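Side-chain contacts in TAF6 (Antonospora locustae, PDB 4ATG), which is probably a subunit of the transcription factor TFIID and, through its C-terminal HEAT-repeat domain, is thought to take part in Taf6-Taf9 complex formation: residues A68-L73 with H86-S91; L73-H78 with V114-D119; E171-Y176 with N187-V192. All coordinates share one frame; numbering follows the deposited sequence.

Contact 1 (A68-L73 with H86-S91); sequences ALYFSL and HQILPS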
loop_
_atom_site.group_PDB
_atom_site.type_symbol
_atom_site.label_atom_id
_atom_site.label_comp_id
_atom_site.label_asym_id
_atom_site.label_seq_id
_atom_site.Cartn_x
_atom_site.Cartn_y
_atom_site.Cartn_z
ATOM N N ALA A 68 -8.041 -2.578 1.188
ATOM C CA ALA A 68 -9.349 -1.893 1.214
ATOM C C ALA A 68 -9.669 -1.392 2.608
ATOM O O ALA A 68 -10.224 -0.308 2.717
ATOM C CB ALA A 68 -10.449 -2.825 0.713
ATOM N N LEU A 69 -9.289 -2.152 3.678
ATOM C CA LEU A 69 -9.516 -1.700 5.063
ATOM C C LEU A 69 -8.664 -0.468 5.352
ATOM O O LEU A 69 -9.122 0.465 6.025
ATOM C CB LEU A 69 -9.215 -2.817 6.062
ATOM C CG LEU A 69 -10.227 -3.999 6.059
ATOM C CD1 LEU A 69 -9.695 -5.130 6.941
ATOM C CD2 LEU A 69 -11.559 -3.559 6.615
ATOM N N TYR A 70 -7.413 -0.451 4.874
ATOM C CA TYR A 70 -6.589 0.760 5.079
ATOM C C TYR A 70 -7.260 1.970 4.419
ATOM O O TYR A 70 -7.327 3.045 5.017
ATOM C CB TYR A 70 -5.210 0.608 4.452
ATOM C CG TYR A 70 -4.213 -0.218 5.242
ATOM C CD1 TYR A 70 -4.253 -0.259 6.639
ATOM C CD2 TYR A 70 -3.182 -0.892 4.598
ATOM C CE1 TYR A 70 -3.295 -0.971 7.369
ATOM C CE2 TYR A 70 -2.213 -1.591 5.315
ATOM C CZ TYR A 70 -2.284 -1.642 6.697
ATOM O OH TYR A 70 -1.340 -2.365 7.376
ATOM N N PHE A 71 -7.740 1.801 3.181
ATOM C CA PHE A 71 -8.377 2.899 2.450
ATOM C C PHE A 71 -9.640 3.355 3.163
ATOM O O PHE A 71 -9.942 4.545 3.174
ATOM C CB PHE A 71 -8.672 2.465 0.988
ATOM C CG PHE A 71 -9.074 3.620 0.086
ATOM C CD1 PHE A 71 -8.328 4.797 0.058
ATOM C CD2 PHE A 71 -10.208 3.537 -0.713
ATOM C CE1 PHE A 71 -8.703 5.870 -0.771
ATOM C CE2 PHE A 71 -10.584 4.608 -1.539
ATOM C CZ PHE A 71 -9.831 5.764 -1.557
ATOM N N SER A 72 -10.397 2.414 3.764
ATOM C CA SER A 72 -11.616 2.788 4.493
ATOM C C SER A 72 -11.240 3.693 5.663
ATOM O O SER A 72 -11.885 4.708 5.872
ATOM C CB SER A 72 -12.338 1.555 5.042
ATOM O OG SER A 72 -13.052 0.848 4.039
ATOM N N LEU A 73 -10.210 3.319 6.430
ATOM C CA LEU A 73 -9.806 4.134 7.600
ATOM C C LEU A 73 -9.282 5.506 7.135
ATOM O O LEU A 73 -9.624 6.543 7.726
ATOM C CB LEU A 73 -8.719 3.389 8.387
ATOM C CG LEU A 73 -9.162 2.145 9.179
ATOM C CD1 LEU A 73 -7.924 1.471 9.824
ATOM C CD2 LEU A 73 -10.144 2.515 10.273
ATOM N N HIS A 86 2.454 7.056 8.695
ATOM C CA HIS A 86 3.819 6.522 8.781
ATOM C C HIS A 86 3.861 5.000 8.972
ATOM O O HIS A 86 4.866 4.372 8.637
ATOM C CB HIS A 86 4.643 7.257 9.846
ATOM C CG HIS A 86 4.401 6.784 11.245
ATOM N ND1 HIS A 86 3.218 7.073 11.915
ATOM C CD2 HIS A 86 5.199 6.060 12.059
ATOM C CE1 HIS A 86 3.343 6.528 13.116
ATOM N NE2 HIS A 86 4.512 5.896 13.248
ATOM N N GLN A 87 2.798 4.425 9.524
ATOM C CA GLN A 87 2.629 2.964 9.696
ATOM C C GLN A 87 1.898 2.320 8.499
ATOM O O GLN A 87 2.223 1.200 8.090
ATOM C CB GLN A 87 1.829 2.661 10.966
ATOM C CG GLN A 87 2.510 3.106 12.256
ATOM C CD GLN A 87 1.598 2.996 13.455
ATOM O OE1 GLN A 87 0.411 2.670 13.354
ATOM N NE2 GLN A 87 2.125 3.308 14.622
ATOM N N ILE A 88 0.908 3.010 7.940
ATOM C CA ILE A 88 0.155 2.484 6.778
ATOM C C ILE A 88 1.031 2.397 5.524
ATOM O O ILE A 88 1.003 1.385 4.802
ATOM C CB ILE A 88 -1.108 3.360 6.509
ATOM C CG1 ILE A 88 -2.130 3.208 7.677
ATOM C CG2 ILE A 88 -1.791 2.973 5.143
ATOM C CD1 ILE A 88 -3.304 4.248 7.622
ATOM N N LEU A 89 1.759 3.480 5.229
ATOM C CA LEU A 89 2.549 3.554 3.992
ATOM C C LEU A 89 3.545 2.398 3.805
ATOM O O LEU A 89 3.458 1.748 2.756
ATOM C CB LEU A 89 3.227 4.925 3.858
ATOM C CG LEU A 89 2.456 5.990 3.107
ATOM C CD1 LEU A 89 3.131 7.344 3.294
ATOM C CD2 LEU A 89 2.420 5.676 1.594
ATOM N N PRO A 90 4.406 2.038 4.789
ATOM C CA PRO A 90 5.319 0.902 4.565
ATOM C C PRO A 90 4.589 -0.436 4.401
ATOM O O PRO A 90 5.044 -1.258 3.623
ATOM C CB PRO A 90 6.276 0.941 5.764
ATOM C CG PRO A 90 5.587 1.694 6.794
ATOM C CD PRO A 90 4.668 2.669 6.102
ATOM N N SER A 91 3.410 -0.602 5.027
ATOM C CA SER A 91 2.611 -1.828 4.896
ATOM C C SER A 91 2.032 -1.911 3.462
ATOM O O SER A 91 2.093 -2.956 2.829
ATOM C CB SER A 91 1.490 -1.840 5.921
ATOM O OG SER A 91 0.804 -3.073 5.854
#
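I88 is the first residue of 86-91 to reach across to helix 60-75, and it meets the ring of Y70. Its CG2, set anti to the backbone N, lies over one face of that ring, 20° off the normal. This is a CH-pi contact, with I88 CG2 4.2 Å from the centroid of the Y70 ring. It is displaced toward the CG side, where I88 CG2 comes within 4.0 Å of Y70 CG. I88 CG1 follows more loosely, 4.2 Å from Y70 CD1, and the two side chains run past each other in opposite senses.

Past L89, which packs on I117 of helix 104-121, P90 has no N-H to bond to the turn before.

One turn on from I88, S91 meets the far end of the same ring. Its OG sits in the ring plane at the edge and is 2.7 Å from Y70 OH, a short hydrogen bond in which either hydroxyl may be the donor. S50 OG of helix 42-55 bonds to Y70 OH as well, and weakly to S91 OG.

A phenylalanine in place of Y70 could keep the ring over I88 but would probably leave the buried S91 OG without its short bond.

The chemistry is therefore divided along one side chain: dispersion over the ring face, and at its end a buried hydroxyl cluster in which Y70, S91 and S50 join helices 60-75, 85-97 and 42-55 of the HEAT-repeat domain.

Contact 2 (L73-H78 with V114-D119); sequences LIKNKH and VKYIYD
K75 reaches out to Y116 from the last turn of helix 60-75. Its CB leaves the backbone with CG anti to the carbonyl carbon, and bends at chi2 (-68°) and chi3 (-86°) fold the chain round until its far half lies beside the phenol. CD is the first atom to touch, 3.3 Å from Y116 OH and 3.8 Å from Y116 CZ. CE passes the same oxygen at 3.7 Å, and NZ ends the chain by donating a hydrogen bond of 3.0 Å to Y116 OH. The methylenes thus lie against the end of the tyrosine while the ammonium takes its oxygen, at the solvent-facing border of the interface.

Deeper in, I74 supplies the apolar half. CG2 packs 3.7 Å from Y116 CE2, and CD1 meets I117 CD1 at 3.8 Å, the two isoleucine side chains crossing at about a right angle.

The contact joins the C-terminal end of helix 60-75 to helix 104-121 within the HEAT-repeat domain, past the intervening helix 85-97. F71, a turn before K75, meets the Y116 ring edge-to-face. I117 also packs on L89 and L92 of helix 85-97 and on L128 of helix 128-140, while I81 in the loop after helix 60-75 touches I74.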
loop_
_atom_site.group_PDB
_atom_site.type_symbol
_atom_site.label_atom_id
_atom_site.label_comp_id
_atom_site.label_asym_id
_atom_site.label_seq_id
_atom_site.Cartn_x
_atom_site.Cartn_y
_atom_site.Cartn_z
ATOM N N LEU A 73 -10.210 3.319 6.430
ATOM C CA LEU A 73 -9.806 4.134 7.600
ATOM C C LEU A 73 -9.282 5.506 7.135
ATOM O O LEU A 73 -9.624 6.543 7.726
ATOM C CB LEU A 73 -8.719 3.389 8.387
ATOM C CG LEU A 73 -9.162 2.145 9.179
ATOM C CD1 LEU A 73 -7.924 1.471 9.824
ATOM C CD2 LEU A 73 -10.144 2.515 10.273
ATOM N N ILE A 74 -8.533 5.520 6.018
ATOM C CA ILE A 74 -8.024 6.791 5.448
ATOM C C ILE A 74 -9.201 7.707 5.062
ATOM O O ILE A 74 -9.136 8.921 5.288
ATOM C CB ILE A 74 -7.077 6.505 4.238
ATOM C CG1 ILE A 74 -5.760 5.861 4.703
ATOM C CG2 ILE A 74 -6.772 7.808 3.418
ATOM C CD1 ILE A 74 -5.002 5.192 3.569
ATOM N N LYS A 75 -10.274 7.133 4.489
ATOM C CA LYS A 75 -11.469 7.894 4.049
ATOM C C LYS A 75 -12.521 8.210 5.114
ATOM O O LYS A 75 -13.418 9.023 4.869
ATOM C CB LYS A 75 -12.168 7.186 2.873
ATOM C CG LYS A 75 -11.346 7.133 1.570
ATOM C CD LYS A 75 -11.135 8.500 0.912
ATOM C CE LYS A 75 -12.257 8.937 -0.008
ATOM N NZ LYS A 75 -11.887 10.156 -0.785
ATOM N N ASN A 76 -12.457 7.543 6.255
ATOM C CA ASN A 76 -13.449 7.720 7.324
ATOM C C ASN A 76 -13.433 9.126 7.886
ATOM O O ASN A 76 -12.446 9.563 8.466
ATOM C CB ASN A 76 -13.281 6.622 8.409
ATOM C CG ASN A 76 -14.398 6.539 9.417
ATOM O OD1 ASN A 76 -15.074 7.525 9.711
ATOM N ND2 ASN A 76 -14.638 5.341 9.957
ATOM N N LYS A 77 -14.531 9.859 7.662
ATOM C CA LYS A 77 -14.671 11.245 8.146
ATOM C C LYS A 77 -14.671 11.332 9.705
ATOM O O LYS A 77 -14.491 12.414 10.271
ATOM C CB LYS A 77 -15.927 11.903 7.522
ATOM C CG LYS A 77 -17.256 11.427 8.103
ATOM C CD LYS A 77 -18.444 12.177 7.457
ATOM C CE LYS A 77 -19.744 11.964 8.195
ATOM N NZ LYS A 77 -20.885 12.555 7.454
ATOM N N HIS A 78 -14.862 10.183 10.387
ATOM C CA HIS A 78 -14.889 10.111 11.853
ATOM C C HIS A 78 -13.596 9.570 12.435
ATOM O O HIS A 78 -13.560 9.157 13.594
ATOM C CB HIS A 78 -16.079 9.257 12.333
ATOM C CG HIS A 78 -17.412 9.684 11.813
ATOM N ND1 HIS A 78 -17.992 10.886 12.202
ATOM C CD2 HIS A 78 -18.269 9.021 10.999
ATOM C CE1 HIS A 78 -19.178 10.916 11.609
ATOM N NE2 HIS A 78 -19.396 9.802 10.893
ATOM N N VAL A 114 -1.211 3.979 -2.268
ATOM C CA VAL A 114 0.009 4.780 -2.035
ATOM C C VAL A 114 -0.114 6.108 -2.791
ATOM O O VAL A 114 0.278 7.153 -2.260
ATOM C CB VAL A 114 1.299 4.037 -2.455
ATOM C CG1 VAL A 114 2.528 4.966 -2.446
ATOM C CG2 VAL A 114 1.541 2.824 -1.567
ATOM N N LYS A 115 -0.642 6.069 -4.027
ATOM C CA LYS A 115 -0.821 7.294 -4.829
ATOM C C LYS A 115 -1.805 8.249 -4.152
ATOM O O LYS A 115 -1.557 9.444 -4.085
ATOM C CB LYS A 115 -1.287 6.976 -6.255
ATOM C CG LYS A 115 -1.725 8.248 -7.024
ATOM C CD LYS A 115 -2.183 7.966 -8.440
ATOM C CE LYS A 115 -2.703 9.226 -9.126
ATOM N NZ LYS A 115 -1.752 10.369 -8.975
ATOM N N TYR A 116 -2.895 7.727 -3.638
ATOM C CA TYR A 116 -3.896 8.559 -2.953
ATOM C C TYR A 116 -3.244 9.281 -1.765
ATOM O O TYR A 116 -3.497 10.474 -1.554
ATOM C CB TYR A 116 -5.052 7.686 -2.447
ATOM C CG TYR A 116 -6.140 8.511 -1.798
ATOM C CD1 TYR A 116 -7.161 9.064 -2.557
ATOM C CD2 TYR A 116 -6.104 8.803 -0.432
ATOM C CE1 TYR A 116 -8.147 9.859 -1.973
ATOM C CE2 TYR A 116 -7.101 9.579 0.167
ATOM C CZ TYR A 116 -8.109 10.118 -0.616
ATOM O OH TYR A 116 -9.116 10.868 -0.064
ATOM N N ILE A 117 -2.430 8.566 -1.002
ATOM C CA ILE A 117 -1.741 9.156 0.170
ATOM C C ILE A 117 -0.756 10.204 -0.309
ATOM O O ILE A 117 -0.727 11.310 0.222
ATOM C CB ILE A 117 -1.056 8.046 1.002
ATOM C CG1 ILE A 117 -2.116 7.120 1.644
ATOM C CG2 ILE A 117 -0.109 8.656 2.083
ATOM C CD1 ILE A 117 -1.513 5.810 2.306
ATOM N N TYR A 118 0.027 9.856 -1.333
ATOM C CA TYR A 118 1.000 10.768 -1.929
ATOM C C TYR A 118 0.295 12.057 -2.369
ATOM O O TYR A 118 0.725 13.158 -2.001
ATOM C CB TYR A 118 1.699 10.082 -3.120
ATOM C CG TYR A 118 2.812 10.888 -3.739
ATOM C CD1 TYR A 118 4.130 10.734 -3.311
ATOM C CD2 TYR A 118 2.582 11.687 -4.857
ATOM C CE1 TYR A 118 5.179 11.415 -3.934
ATOM C CE2 TYR A 118 3.622 12.393 -5.470
ATOM C CZ TYR A 118 4.918 12.243 -5.011
ATOM O OH TYR A 118 5.945 12.920 -5.626
ATOM N N ASP A 119 -0.763 11.929 -3.160
ATOM C CA ASP A 119 -1.494 13.099 -3.659
ATOM C C ASP A 119 -2.152 13.922 -2.554
ATOM O O ASP A 119 -2.185 15.148 -2.646
ATOM C CB ASP A 119 -2.564 12.667 -4.663
ATOM C CG ASP A 119 -2.018 12.213 -6.020
ATOM O OD1 ASP A 119 -0.866 12.535 -6.330
ATOM O OD2 ASP A 119 -2.788 11.634 -6.802
#

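Contact 3 (E171-Y176 with N187-V192); sequences EHAEEY and NLLDNV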
loop_
_atom_site.group_PDB
_atom_site.type_symbol
_atom_site.label_atom_id
_atom_site.label_comp_id
_atom_site.label_asym_id
_atom_site.label_seq_id
_atom_site.Cartn_x
_atom_site.Cartn_y
_atom_site.Cartn_z
ATOM N N GLU A 171 15.069 9.675 -15.983
ATOM C CA GLU A 171 16.482 9.734 -15.581
ATOM C C GLU A 171 17.169 8.372 -15.475
ATOM O O GLU A 171 18.367 8.291 -15.720
ATOM C CB GLU A 171 16.620 10.464 -14.233
ATOM C CG GLU A 171 16.970 11.936 -14.361
ATOM C CD GLU A 171 18.459 12.206 -14.439
ATOM O OE1 GLU A 171 19.121 12.195 -13.375
ATOM O OE2 GLU A 171 18.966 12.421 -15.564
ATOM N N HIS A 172 16.436 7.318 -15.068
ATOM C CA HIS A 172 17.022 5.995 -14.836
ATOM C C HIS A 172 16.661 4.910 -15.848
ATOM O O HIS A 172 17.166 3.790 -15.728
ATOM C CB HIS A 172 16.670 5.520 -13.419
ATOM C CG HIS A 172 17.244 6.363 -12.321
ATOM N ND1 HIS A 172 16.466 7.285 -11.638
ATOM C CD2 HIS A 172 18.494 6.375 -11.801
ATOM C CE1 HIS A 172 17.263 7.823 -10.725
ATOM N NE2 HIS A 172 18.490 7.303 -10.780
ATOM N N ALA A 173 15.776 5.210 -16.804
ATOM C CA ALA A 173 15.290 4.247 -17.797
ATOM C C ALA A 173 16.385 3.533 -18.573
ATOM O O ALA A 173 16.354 2.306 -18.672
ATOM C CB ALA A 173 14.323 4.917 -18.767
ATOM N N GLU A 174 17.342 4.292 -19.124
ATOM C CA GLU A 174 18.429 3.700 -19.907
ATOM C C GLU A 174 19.340 2.786 -19.067
ATOM O O GLU A 174 19.697 1.703 -19.535
ATOM C CB GLU A 174 19.188 4.748 -20.732
ATOM C CG GLU A 174 18.373 5.346 -21.874
ATOM C CD GLU A 174 17.591 4.391 -22.770
ATOM O OE1 GLU A 174 18.193 3.431 -23.305
ATOM O OE2 GLU A 174 16.367 4.605 -22.929
ATOM N N GLU A 175 19.624 3.164 -17.798
ATOM C CA GLU A 175 20.419 2.324 -16.895
ATOM C C GLU A 175 19.664 1.026 -16.584
ATOM O O GLU A 175 20.269 -0.042 -16.607
ATOM C CB GLU A 175 20.807 3.068 -15.605
ATOM C CG GLU A 175 21.664 2.239 -14.651
ATOM C CD GLU A 175 22.059 2.844 -13.317
ATOM O OE1 GLU A 175 21.633 3.982 -13.012
ATOM O OE2 GLU A 175 22.780 2.156 -12.557
ATOM N N TYR A 176 18.348 1.110 -16.336
ATOM C CA TYR A 176 17.559 -0.089 -16.067
ATOM C C TYR A 176 17.647 -1.070 -17.248
ATOM O O TYR A 176 17.956 -2.251 -17.061
ATOM C CB TYR A 176 16.071 0.237 -15.757
ATOM C CG TYR A 176 15.341 -1.053 -15.468
ATOM C CD1 TYR A 176 15.410 -1.643 -14.208
ATOM C CD2 TYR A 176 14.753 -1.788 -16.499
ATOM C CE1 TYR A 176 14.850 -2.891 -13.964
ATOM C CE2 TYR A 176 14.234 -3.059 -16.276
ATOM C CZ TYR A 176 14.313 -3.619 -15.014
ATOM O OH TYR A 176 13.791 -4.865 -14.780
ATOM N N ASN A 187 8.719 -3.628 -20.691
ATOM C CA ASN A 187 7.434 -3.448 -21.394
ATOM C C ASN A 187 6.636 -2.321 -20.756
ATOM O O ASN A 187 6.086 -1.480 -21.464
ATOM C CB ASN A 187 6.600 -4.736 -21.413
ATOM C CG ASN A 187 7.018 -5.736 -22.471
ATOM O OD1 ASN A 187 7.731 -5.420 -23.432
ATOM N ND2 ASN A 187 6.561 -6.971 -22.328
ATOM N N LEU A 188 6.601 -2.280 -19.417
ATOM C CA LEU A 188 5.902 -1.222 -18.684
ATOM C C LEU A 188 6.608 0.119 -18.929
ATOM O O LEU A 188 5.961 1.119 -19.215
ATOM C CB LEU A 188 5.894 -1.533 -17.160
ATOM C CG LEU A 188 5.311 -0.439 -16.237
ATOM C CD1 LEU A 188 3.834 -0.102 -16.591
ATOM C CD2 LEU A 188 5.424 -0.849 -14.764
ATOM N N LEU A 189 7.931 0.120 -18.816
ATOM C CA LEU A 189 8.782 1.284 -19.002
ATOM C C LEU A 189 8.537 1.918 -20.368
ATOM O O LEU A 189 8.290 3.123 -20.426
ATOM C CB LEU A 189 10.250 0.858 -18.811
ATOM C CG LEU A 189 11.338 1.941 -18.785
ATOM C CD1 LEU A 189 11.023 3.017 -17.752
ATOM C CD2 LEU A 189 12.701 1.320 -18.435
ATOM N N ASP A 190 8.524 1.105 -21.453
ATOM C CA ASP A 190 8.270 1.590 -22.819
ATOM C C ASP A 190 6.879 2.246 -22.934
ATOM O O ASP A 190 6.759 3.297 -23.565
ATOM C CB ASP A 190 8.443 0.460 -23.842
ATOM C CG ASP A 190 9.881 0.065 -24.163
ATOM O OD1 ASP A 190 10.806 0.850 -23.842
ATOM O OD2 ASP A 190 10.078 -1.013 -24.770
ATOM N N ASN A 191 5.845 1.665 -22.276
ATOM C CA ASN A 191 4.485 2.222 -22.274
ATOM C C ASN A 191 4.421 3.555 -21.512
ATOM O O ASN A 191 3.794 4.503 -21.984
ATOM C CB ASN A 191 3.481 1.212 -21.674
ATOM C CG ASN A 191 3.296 -0.040 -22.508
ATOM O OD1 ASN A 191 3.563 -0.064 -23.705
ATOM N ND2 ASN A 191 2.811 -1.108 -21.897
ATOM N N VAL A 192 5.089 3.636 -20.351
ATOM C CA VAL A 192 5.096 4.850 -19.519
ATOM C C VAL A 192 5.763 6.024 -20.240
ATOM O O VAL A 192 5.238 7.130 -20.222
ATOM C CB VAL A 192 5.761 4.563 -18.141
ATOM C CG1 VAL A 192 6.008 5.851 -17.340
ATOM C CG2 VAL A 192 4.911 3.584 -17.340
#
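L189 pushes its two methyls against A173 and Y176 on helix 162-179. CD1 lies 3.9 Å from A173 CB. CD2 is lodged beside the backbone, 3.8 Å from A173 O, and also lies 4.2 Å from Y176 CD2, where the leucine and the tyrosine meet obliquely. The short alanine side chain lets the leucine come right up to the helix: the CA atoms of A173 and L189 are 7.3 Å apart. Across these two segments the fit is wholly apolar in its side chains.

What sets the leucine there is CG anti to the backbone N (chi1 -173°), which extends the side chain out from its helix. The tyrosine has the same first torsion (chi1 -179°), and its far end is held elsewhere: Y176 OH bonds to Q150 OE1 of helix 147-160 and to the backbone N of K182, while its ring stacks on W140.

Further out, L189 is bordered by I169 and K177 of helix 162-179, by W140 of helix 128-140 and by L154 of helix 147-160. The pair of helices 162-179 and 183-194 therefore packs as a C-terminal hairpin against the two helices before it, continuing the helical stack to the end of the chain.

From the N terminus, the first segments met are 68-73 on helix 60-75, and 73-78, which shares L73 and runs off the end of that helix. Contact 1 closes the short connection to the next helix, 85-97; contact 2 spans that helix and closes on helix 104-121, so the two cross along the chain. They also touch in space, with I88 CG2 4.0 Å from I117 CD1, and together tie helices 60-75, 85-97 and 104-121 together. Contact 3 follows in series. It closes the short connection between helices 162-179 and 183-194, its centre about 29 Å from the centre of either of the others, and joins the last two helices at the C-terminal end of the chain.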